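Local atomic coordinates of probable Rab-related GTPase (Acanthamoeba polyphaga mimivirus, PDB entry 5XC3), a protein that binds guanine nucleotides as a viral member of the Rab family of small GTPases and may take part in protein transport. Residues A[7-12]-A[58-63]; A[24-29]-A[40-45]; A[81-86]-A[115-120]. All coordinates share one frame; numbering follows the deposited sequence. Where two conformers were deposited one is given.

Interaction 1. Residues A[7-12]-A[58-63]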
loop_
_atom_site.group_PDB
_atom_site.type_symbol
_atom_site.label_atom_id
_atom_site.label_comp_id
_atom_site.label_asym_id
_atom_site.label_seq_id
_atom_site.Cartn_x
_atom_site.Cartn_y
_atom_site.Cartn_z
ATOM N N LYS A 7 -4.389 8.163 8.889
ATOM C CA LYS A 7 -3.040 7.836 8.438
ATOM C C LYS A 7 -3.060 6.530 7.645
ATOM O O LYS A 7 -3.431 5.469 8.179
ATOM C CB LYS A 7 -2.095 7.753 9.639
ATOM C CG LYS A 7 -0.667 7.314 9.274
ATOM C CD LYS A 7 0.277 7.454 10.451
ATOM C CE LYS A 7 1.684 7.002 10.087
ATOM N NZ LYS A 7 2.680 7.237 11.190
ATOM N N ILE A 8 -2.639 6.609 6.379
ATOM C CA ILE A 8 -2.492 5.464 5.485
ATOM C C ILE A 8 -1.020 5.366 5.122
ATOM O O ILE A 8 -0.445 6.339 4.627
ATOM C CB ILE A 8 -3.300 5.671 4.191
ATOM C CG1 ILE A 8 -4.708 6.170 4.506
ATOM C CG2 ILE A 8 -3.323 4.395 3.375
ATOM C CD1 ILE A 8 -5.502 5.205 5.310
ATOM N N ILE A 9 -0.414 4.201 5.326
ATOM C CA ILE A 9 1.006 4.029 5.012
ATOM C C ILE A 9 1.184 2.999 3.908
ATOM O O ILE A 9 0.373 2.084 3.739
ATOM C CB ILE A 9 1.872 3.640 6.227
ATOM C CG1 ILE A 9 1.553 2.207 6.651
ATOM C CG2 ILE A 9 1.657 4.622 7.365
ATOM C CD1 ILE A 9 2.360 1.699 7.843
ATOM N N LEU A 10 2.265 3.168 3.154
ATOM C CA LEU A 10 2.724 2.210 2.151
ATOM C C LEU A 10 3.953 1.501 2.702
ATOM O O LEU A 10 4.905 2.154 3.145
ATOM C CB LEU A 10 3.167 2.944 0.882
ATOM C CG LEU A 10 2.180 3.419 -0.191
ATOM C CD1 LEU A 10 1.652 2.289 -1.079
ATOM C CD2 LEU A 10 1.046 4.223 0.431
ATOM N N ILE A 11 3.956 0.173 2.658
ATOM C CA ILE A 11 5.164 -0.596 2.953
ATOM C C ILE A 11 5.307 -1.685 1.905
ATOM O O ILE A 11 4.398 -1.949 1.119
ATOM C CB ILE A 11 5.185 -1.176 4.380
ATOM C CG1 ILE A 11 4.059 -2.193 4.573
ATOM C CG2 ILE A 11 5.127 -0.048 5.409
ATOM C CD1 ILE A 11 4.014 -2.780 5.998
ATOM N N GLY A 12 6.468 -2.319 1.901
ATOM C CA GLY A 12 6.827 -3.261 0.859
ATOM C C GLY A 12 8.270 -3.049 0.441
ATOM O O GLY A 12 8.871 -1.999 0.666
ATOM N N ASN A 58 -4.071 10.950 5.127
ATOM C CA ASN A 58 -2.691 11.393 5.299
ATOM C C ASN A 58 -1.820 10.239 4.846
ATOM O O ASN A 58 -1.718 9.232 5.547
ATOM C CB ASN A 58 -2.420 11.754 6.759
ATOM C CG ASN A 58 -3.326 12.861 7.258
ATOM O OD1 ASN A 58 -3.619 13.810 6.533
ATOM N ND2 ASN A 58 -3.794 12.730 8.494
ATOM N N ILE A 59 -1.198 10.383 3.678
ATOM C CA ILE A 59 -0.543 9.270 3.000
ATOM C C ILE A 59 0.953 9.329 3.272
ATOM O O ILE A 59 1.613 10.328 2.951
ATOM C CB ILE A 59 -0.837 9.290 1.492
ATOM C CG1 ILE A 59 -2.350 9.144 1.254
ATOM C CG2 ILE A 59 -0.034 8.207 0.779
ATOM C CD1 ILE A 59 -2.805 9.467 -0.142
ATOM N N TRP A 60 1.479 8.269 3.877
ATOM C CA TRP A 60 2.903 8.124 4.145
ATOM C C TRP A 60 3.517 7.170 3.134
ATOM O O TRP A 60 2.972 6.089 2.871
ATOM C CB TRP A 60 3.114 7.553 5.546
ATOM C CG TRP A 60 2.770 8.519 6.648
ATOM C CD1 TRP A 60 1.545 9.075 6.906
ATOM C CD2 TRP A 60 3.666 9.033 7.637
ATOM N NE1 TRP A 60 1.633 9.900 8.008
ATOM C CE2 TRP A 60 2.923 9.894 8.469
ATOM C CE3 TRP A 60 5.028 8.838 7.905
ATOM C CZ2 TRP A 60 3.496 10.565 9.547
ATOM C CZ3 TRP A 60 5.593 9.504 8.982
ATOM C CH2 TRP A 60 4.825 10.363 9.779
ATOM N N ASP A 61 4.657 7.570 2.587
ATOM C CA ASP A 61 5.448 6.768 1.667
ATOM C C ASP A 61 6.894 6.798 2.145
ATOM O O ASP A 61 7.324 7.740 2.818
ATOM C CB ASP A 61 5.322 7.338 0.243
ATOM C CG ASP A 61 6.014 6.474 -0.814
ATOM O OD1 ASP A 61 6.134 5.239 -0.617
ATOM O OD2 ASP A 61 6.422 7.046 -1.844
ATOM N N THR A 62 7.629 5.732 1.849
ATOM C CA THR A 62 9.016 5.694 2.286
ATOM C C THR A 62 9.886 6.584 1.404
ATOM O O THR A 62 9.511 6.985 0.295
ATOM C CB THR A 62 9.581 4.273 2.240
ATOM O OG1 THR A 62 9.847 3.901 0.877
ATOM C CG2 THR A 62 8.625 3.262 2.872
ATOM N N ALA A 63 11.081 6.877 1.921
ATOM C CA ALA A 63 12.115 7.589 1.183
ATOM C C ALA A 63 13.255 6.655 0.789
ATOM O O ALA A 63 14.408 7.082 0.672
ATOM C CB ALA A 63 12.639 8.777 1.990
#
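Lys7 lies across one face of the Trp60 indole, a side-chain link between two neighbouring parallel strands. With CG anti to the backbone N (chi1 176°) and the rest of the chain extended, the lysine reaches along the ring system: CE sits 3.5 Å from the centroid of the five-membered ring in a CH-pi contact, and NZ stands 3.8 Å from the centroid of the six-membered ring, nearly above it, in a cation-pi interaction. The ammonium also donates to the carbonyl oxygens of Tyr75 and Thr77, which helps to hold it over the indole.

The backbones are laced in parallel register. Ile8 N donates to Asn58 O (2.9 Å), Trp60 N to Ile8 O (2.8 Å), and Leu10 N to Trp60 O (3.0 Å), the last bond being the most bent.

Apolar contacts fall on both faces of the sheet. Ile9 CG2 packs on Trp60 CB (3.7 Å) beside the lysine, while on the other face Leu10 CD2 meets Ile59 CG2 (4.1 Å), the two side chains running alongside each other.

Beyond Trp60 the chain enters the nucleotide site, where Asp61 OD2 is hydrogen-bonded to Ser19 OG close to the magnesium ion. Helix 18-27 covers Leu10 and Ile59, helix 73-76 packs on Ile9, and strands 81-87 and 43-48 continue the sheet beyond strands 6-11 and 54-60, respectively.

Interaction 2. Residues A[24-29]-A[40-45]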
loop_
_atom_site.group_PDB
_atom_site.type_symbol
_atom_site.label_atom_id
_atom_site.label_comp_id
_atom_site.label_asym_id
_atom_site.label_seq_id
_atom_site.Cartn_x
_atom_site.Cartn_y
_atom_site.Cartn_z
ATOM N N GLN A 24 0.223 8.033 -8.921
ATOM C CA GLN A 24 -0.917 7.867 -9.816
ATOM C C GLN A 24 -2.209 8.294 -9.133
ATOM O O GLN A 24 -3.012 9.042 -9.711
ATOM C CB GLN A 24 -0.992 6.429 -10.334
ATOM C CG GLN A 24 -2.250 6.121 -11.132
ATOM C CD GLN A 24 -2.455 7.075 -12.296
ATOM O OE1 GLN A 24 -1.501 7.521 -12.936
ATOM N NE2 GLN A 24 -3.709 7.402 -12.561
ATOM N N PHE A 25 -2.402 7.873 -7.880
ATOM C CA PHE A 25 -3.599 8.257 -7.142
ATOM C C PHE A 25 -3.690 9.766 -6.968
ATOM O O PHE A 25 -4.763 10.352 -7.145
ATOM C CB PHE A 25 -3.615 7.563 -5.784
ATOM C CG PHE A 25 -4.777 7.956 -4.915
ATOM C CD1 PHE A 25 -6.072 7.643 -5.284
ATOM C CD2 PHE A 25 -4.563 8.610 -3.712
ATOM C CE1 PHE A 25 -7.144 7.996 -4.467
ATOM C CE2 PHE A 25 -5.624 8.961 -2.888
ATOM C CZ PHE A 25 -6.914 8.653 -3.268
ATOM N N LEU A 26 -2.579 10.417 -6.622
ATOM C CA LEU A 26 -2.638 11.836 -6.290
ATOM C C LEU A 26 -2.534 12.740 -7.512
ATOM O O LEU A 26 -3.153 13.811 -7.536
ATOM C CB LEU A 26 -1.514 12.192 -5.320
ATOM C CG LEU A 26 -1.513 11.531 -3.943
ATOM C CD1 LEU A 26 -0.206 11.860 -3.249
ATOM C CD2 LEU A 26 -2.729 11.976 -3.111
ATOM N N PHE A 27 -1.753 12.354 -8.522
ATOM C CA PHE A 27 -1.409 13.267 -9.610
ATOM C C PHE A 27 -1.754 12.759 -11.002
ATOM O O PHE A 27 -1.585 13.514 -11.972
ATOM C CB PHE A 27 0.095 13.592 -9.603
ATOM C CG PHE A 27 0.684 13.793 -8.234
ATOM C CD1 PHE A 27 0.178 14.758 -7.374
ATOM C CD2 PHE A 27 1.781 13.048 -7.829
ATOM C CE1 PHE A 27 0.737 14.945 -6.114
ATOM C CE2 PHE A 27 2.351 13.239 -6.580
ATOM C CZ PHE A 27 1.825 14.196 -5.724
ATOM N N ASN A 28 -2.218 11.519 -11.138
ATOM C CA ASN A 28 -2.502 10.903 -12.434
ATOM C C ASN A 28 -1.266 10.821 -13.318
ATOM O O ASN A 28 -1.371 10.635 -14.536
ATOM C CB ASN A 28 -3.650 11.616 -13.166
ATOM C CG ASN A 28 -4.204 10.803 -14.317
ATOM O OD1 ASN A 28 -4.321 9.583 -14.230
ATOM N ND2 ASN A 28 -4.526 11.479 -15.418
ATOM N N ARG A 29 -0.086 10.954 -12.725
ATOM C CA ARG A 29 1.169 10.881 -13.454
ATOM C C ARG A 29 2.271 10.735 -12.422
ATOM O O ARG A 29 2.059 10.967 -11.227
ATOM C CB ARG A 29 1.398 12.150 -14.286
ATOM C CG ARG A 29 1.583 13.387 -13.428
ATOM C CD ARG A 29 1.715 14.663 -14.257
ATOM N NE ARG A 29 1.746 15.844 -13.398
ATOM C CZ ARG A 29 2.858 16.470 -13.018
ATOM N NH1 ARG A 29 4.043 16.039 -13.428
ATOM N NH2 ARG A 29 2.784 17.533 -12.229
ATOM N N ALA A 40 7.542 12.539 8.040
ATOM C CA ALA A 40 6.309 13.256 7.783
ATOM C C ALA A 40 5.551 12.566 6.663
ATOM O O ALA A 40 6.120 11.827 5.848
ATOM C CB ALA A 40 6.563 14.726 7.416
ATOM N N ALA A 41 4.250 12.806 6.658
ATOM C CA ALA A 41 3.409 12.364 5.565
ATOM C C ALA A 41 3.866 13.012 4.270
ATOM O O ALA A 41 4.377 14.138 4.245
ATOM C CB ALA A 41 1.953 12.744 5.833
ATOM N N PHE A 42 3.682 12.271 3.189
ATOM C CA PHE A 42 4.037 12.774 1.872
ATOM C C PHE A 42 2.992 13.754 1.369
ATOM O O PHE A 42 3.333 14.809 0.829
ATOM C CB PHE A 42 4.152 11.598 0.901
ATOM C CG PHE A 42 4.416 12.009 -0.518
ATOM C CD1 PHE A 42 5.598 12.665 -0.866
ATOM C CD2 PHE A 42 3.493 11.740 -1.512
ATOM C CE1 PHE A 42 5.831 13.049 -2.180
ATOM C CE2 PHE A 42 3.724 12.117 -2.820
ATOM C CZ PHE A 42 4.897 12.769 -3.156
ATOM N N ALA A 43 1.716 13.425 1.538
ATOM C CA ALA A 43 0.645 14.236 0.991
ATOM C C ALA A 43 -0.619 13.902 1.755
ATOM O O ALA A 43 -0.750 12.814 2.324
ATOM C CB ALA A 43 0.447 13.935 -0.494
ATOM N N SER A 44 -1.544 14.849 1.756
ATOM C CA SER A 44 -2.878 14.604 2.271
ATOM C C SER A 44 -3.870 14.833 1.141
ATOM O O SER A 44 -3.617 15.617 0.221
ATOM C CB SER A 44 -3.214 15.497 3.467
ATOM O OG SER A 44 -2.321 15.285 4.539
ATOM N N LYS A 45 -4.993 14.125 1.206
ATOM C CA LYS A 45 -6.011 14.236 0.171
ATOM C C LYS A 45 -7.378 14.133 0.820
ATOM O O LYS A 45 -7.645 13.196 1.576
ATOM C CB LYS A 45 -5.853 13.121 -0.871
ATOM C CG LYS A 45 -6.864 13.181 -2.022
ATOM C CD LYS A 45 -6.632 14.356 -2.928
ATOM C CE LYS A 45 -7.606 14.315 -4.088
ATOM N NZ LYS A 45 -7.305 15.375 -5.086
#
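Leu26, on the last turn of helix 18-27, spreads its two methyl groups over the start of strand 43-48. With CG anti to the carbonyl carbon (chi1 -63°) and chi2 at 171°, its branches are aimed at different partners: CD1 presses on Ala43 CB at 3.5 Å and lies 4.0 Å from Phe42 CE2, whereas CD2 reaches Lys45 CB at 4.0 Å. Leu26 and Phe42 pass each other in opposite directions, and so do Leu26 and Lys45.

Phe27 approaches Phe42 from the opposing side, with Phe42 CE2 near the plane of the Phe27 ring at its edge, 4.0 Å from Phe27 CZ. Phe42 has its CG anti to the backbone N (chi1 176°), which carries the ring out to the helix. A classic beta bulge accompanies this: Phe42 and Ala43 both face Ile59 of strand 54-60, and both side chains point toward the helix.

Lys45 CG comes only loosely near Phe25 CE2 (4.5 Å); the Phe25 ring itself stacks on Phe161 of helix 154-168. Behind the contact the helix end is tied by Gln24 NE2, which donates to Asn28 OD1 (2.8 Å) in the carbonyl plane, on a lone pair.

The interface is thus made of methyl, methylene and ring carbons meeting near the protein surface. Van der Waals and hydrophobic contact hold the helix end against Phe42, the last residue of the predicted effector region, and the strand that follows it.

Interaction 3. Residues A[81-86]-A[115-120]. With GDP (guanosine-5'-diphosphate), chain B.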
loop_
_atom_site.group_PDB
_atom_site.type_symbol
_atom_site.label_atom_id
_atom_site.label_comp_id
_atom_site.label_asym_id
_atom_site.label_seq_id
_atom_site.Cartn_x
_atom_site.Cartn_y
_atom_site.Cartn_z
ATOM N N GLY A 81 -4.750 2.597 8.116
ATOM C CA GLY A 81 -4.749 1.730 6.954
ATOM C C GLY A 81 -3.333 1.514 6.465
ATOM O O GLY A 81 -2.464 2.369 6.635
ATOM N N CYS A 82 -3.107 0.348 5.866
ATOM C CA CYS A 82 -1.790 0.044 5.331
ATOM C C CYS A 82 -1.922 -0.701 4.017
ATOM O O CYS A 82 -2.663 -1.685 3.928
ATOM C CB CYS A 82 -0.998 -0.812 6.320
ATOM S SG CYS A 82 0.631 -1.343 5.733
ATOM N N LEU A 83 -1.184 -0.239 3.010
ATOM C CA LEU A 83 -1.044 -0.937 1.739
ATOM C C LEU A 83 0.312 -1.631 1.754
ATOM O O LEU A 83 1.342 -0.970 1.919
ATOM C CB LEU A 83 -1.106 0.049 0.566
ATOM C CG LEU A 83 -2.386 0.871 0.383
ATOM C CD1 LEU A 83 -2.193 1.940 -0.693
ATOM C CD2 LEU A 83 -3.539 -0.050 0.022
ATOM N N VAL A 84 0.311 -2.957 1.613
ATOM C CA VAL A 84 1.530 -3.758 1.573
ATOM C C VAL A 84 1.718 -4.181 0.123
ATOM O O VAL A 84 0.982 -5.034 -0.380
ATOM C CB VAL A 84 1.443 -4.979 2.500
ATOM C CG1 VAL A 84 2.794 -5.709 2.528
ATOM C CG2 VAL A 84 1.003 -4.571 3.907
ATOM N N VAL A 85 2.690 -3.594 -0.545
ATOM C CA VAL A 85 2.832 -3.740 -1.990
ATOM C C VAL A 85 3.925 -4.751 -2.288
ATOM O O VAL A 85 4.970 -4.763 -1.628
ATOM C CB VAL A 85 3.169 -2.379 -2.627
ATOM C CG1 VAL A 85 3.240 -2.487 -4.162
ATOM C CG2 VAL A 85 2.142 -1.316 -2.221
ATOM N N PHE A 86 3.697 -5.589 -3.295
ATOM C CA PHE A 86 4.764 -6.403 -3.862
ATOM C C PHE A 86 4.656 -6.364 -5.381
ATOM O O PHE A 86 3.722 -5.795 -5.944
ATOM C CB PHE A 86 4.813 -7.836 -3.285
ATOM C CG PHE A 86 3.722 -8.741 -3.796
ATOM C CD1 PHE A 86 2.454 -8.738 -3.214
ATOM C CD2 PHE A 86 3.966 -9.598 -4.871
ATOM C CE1 PHE A 86 1.442 -9.561 -3.693
ATOM C CE2 PHE A 86 2.964 -10.425 -5.351
ATOM C CZ PHE A 86 1.700 -10.415 -4.764
ATOM N N LEU A 115 -4.258 -4.066 3.232
ATOM C CA LEU A 115 -4.518 -4.478 1.857
ATOM C C LEU A 115 -3.202 -4.793 1.151
ATOM O O LEU A 115 -2.354 -3.909 0.974
ATOM C CB LEU A 115 -5.280 -3.374 1.111
ATOM C CG LEU A 115 -5.655 -3.650 -0.347
ATOM C CD1 LEU A 115 -6.569 -4.862 -0.447
ATOM C CD2 LEU A 115 -6.327 -2.437 -0.979
ATOM N N VAL A 116 -3.027 -6.054 0.748
ATOM C CA VAL A 116 -1.868 -6.451 -0.044
ATOM C C VAL A 116 -2.131 -6.082 -1.494
ATOM O O VAL A 116 -3.189 -6.402 -2.044
ATOM C CB VAL A 116 -1.604 -7.957 0.095
ATOM C CG1 VAL A 116 -0.472 -8.379 -0.831
ATOM C CG2 VAL A 116 -1.291 -8.298 1.545
ATOM N N VAL A 117 -1.184 -5.394 -2.108
ATOM C CA VAL A 117 -1.309 -4.968 -3.496
ATOM C C VAL A 117 -0.332 -5.773 -4.338
ATOM O O VAL A 117 0.885 -5.637 -4.189
ATOM C CB VAL A 117 -1.054 -3.466 -3.653
ATOM C CG1 VAL A 117 -1.183 -3.080 -5.119
ATOM C CG2 VAL A 117 -2.031 -2.665 -2.796
ATOM N N ALA A 118 -0.858 -6.602 -5.235
ATOM C CA ALA A 118 -0.033 -7.344 -6.184
ATOM C C ALA A 118 0.148 -6.449 -7.404
ATOM O O ALA A 118 -0.737 -6.358 -8.260
ATOM C CB ALA A 118 -0.704 -8.669 -6.530
ATOM N N ASN A 119 1.294 -5.777 -7.481
ATOM C CA ASN A 119 1.523 -4.709 -8.444
ATOM C C ASN A 119 2.302 -5.199 -9.665
ATOM O O ASN A 119 2.931 -6.267 -9.655
ATOM C CB ASN A 119 2.272 -3.543 -7.783
ATOM C CG ASN A 119 2.168 -2.253 -8.579
ATOM O OD1 ASN A 119 1.152 -1.987 -9.219
ATOM N ND2 ASN A 119 3.224 -1.451 -8.552
ATOM N N LYS A 120 2.243 -4.380 -10.722
ATOM C CA LYS A 120 2.936 -4.553 -12.003
ATOM C C LYS A 120 2.259 -5.574 -12.911
ATOM O O LYS A 120 2.930 -6.232 -13.715
ATOM C CB LYS A 120 4.441 -4.835 -11.846
ATOM C CG LYS A 120 5.181 -3.834 -10.957
ATOM C CD LYS A 120 6.677 -3.806 -11.222
ATOM C CE LYS A 120 7.378 -2.946 -10.169
ATOM N NZ LYS A 120 8.846 -2.844 -10.435
HETATM P PB GDP B . 9.138 1.851 -4.689
HETATM O O1B GDP B . 8.343 0.696 -4.189
HETATM O O2B GDP B . 8.660 3.222 -4.240
HETATM O O3B GDP B . 10.615 1.637 -4.435
HETATM O O3A GDP B . 8.936 1.757 -6.298
HETATM P PA GDP B . 8.851 2.934 -7.377
HETATM O O1A GDP B . 7.481 3.555 -7.369
HETATM O O2A GDP B . 9.973 3.911 -7.182
HETATM O "O5'" GDP B . 8.994 2.115 -8.749
HETATM C "C5'" GDP B . 10.235 1.478 -9.070
HETATM C "C4'" GDP B . 10.261 1.341 -10.591
HETATM O "O4'" GDP B . 9.222 0.444 -11.011
HETATM C "C3'" GDP B . 10.003 2.659 -11.300
HETATM O "O3'" GDP B . 10.786 2.648 -12.503
HETATM C "C2'" GDP B . 8.538 2.595 -11.655
HETATM O "O2'" GDP B . 8.138 3.423 -12.759
HETATM C "C1'" GDP B . 8.380 1.109 -11.934
HETATM N N9 GDP B . 6.976 0.743 -11.699
HETATM C C8 GDP B . 6.158 1.179 -10.700
HETATM N N7 GDP B . 4.935 0.615 -10.812
HETATM C C5 GDP B . 4.951 -0.171 -11.920
HETATM C C6 GDP B . 3.983 -1.046 -12.613
HETATM O O6 GDP B . 2.810 -1.185 -12.213
HETATM N N1 GDP B . 4.424 -1.688 -13.708
HETATM C C2 GDP B . 5.687 -1.574 -14.160
HETATM N N2 GDP B . 6.055 -2.255 -15.275
HETATM N N3 GDP B . 6.621 -0.799 -13.581
HETATM C C4 GDP B . 6.301 -0.096 -12.465
#
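Asn119 N donates to Phe86 O (2.9 Å) where two parallel strands end at the guanine of GDP. The Asn119 side chain faces the base, with ND2 3.5 Å from the purine N7 and donating to Val16 O of the P-loop. Next in the chain, Lys120 runs its methylenes over the guanine, CG 3.5 Å from C6 and CD 3.8 Å from C2. Its extended chain brings NZ to the ribose for a weak hydrogen bond to O4' (3.4 Å), and a further bond to Gly15 O holds the ammonium against the P-loop.

Asn119 is positioned by the strand pair behind it, its bond being the last of five in a parallel ladder that starts with Leu115 N to Cys82 O.

Side chains pack on both faces of the sheet. Phe86, its CG between the backbone N and the carbonyl carbon (chi1 74°), folds its ring over the neighbouring strand: Ala118 CA lies over one ring face, and Val116 CG1 meets the edge in plane, 3.6 Å from Phe86 CE1. On the opposite face of the sheet Leu83 CD2 touches Leu115 CD2 (3.8 Å).

Helix 91-107 completes the beta-alpha-beta unit and packs on Val84 and Phe86. Buried apolar packing and backbone bonds therefore set the end of the strand, where the family's NKxD motif begins: Lys120 meets the base by methylenes, while Asn119 brings its amide near N7 and O6.

Overall arrangement
All three contacts belong to one six-stranded sheet in the order 43-48, 54-60, 6-11, 81-87, 113-119, 145-148. Interactions 1 and 3 are centred about 11 Å apart and meet where strands 6-11 and 81-87 pair, through Ile9 O to Leu83 N and Ile11 O to Val85 N. Interaction 2, about 10 Å from interaction 1 centre to centre, is nested within the loop that 7-12 and 58-63 close, and joins it through Ile59 N to Ala43 O. Its centre lies about 16 Å from that of interaction 3, which follows both in sequence. Together they connect the predicted effector-region edge, the phosphate and magnesium end, and the guanine site, as expected of a Rab-like GTPase core.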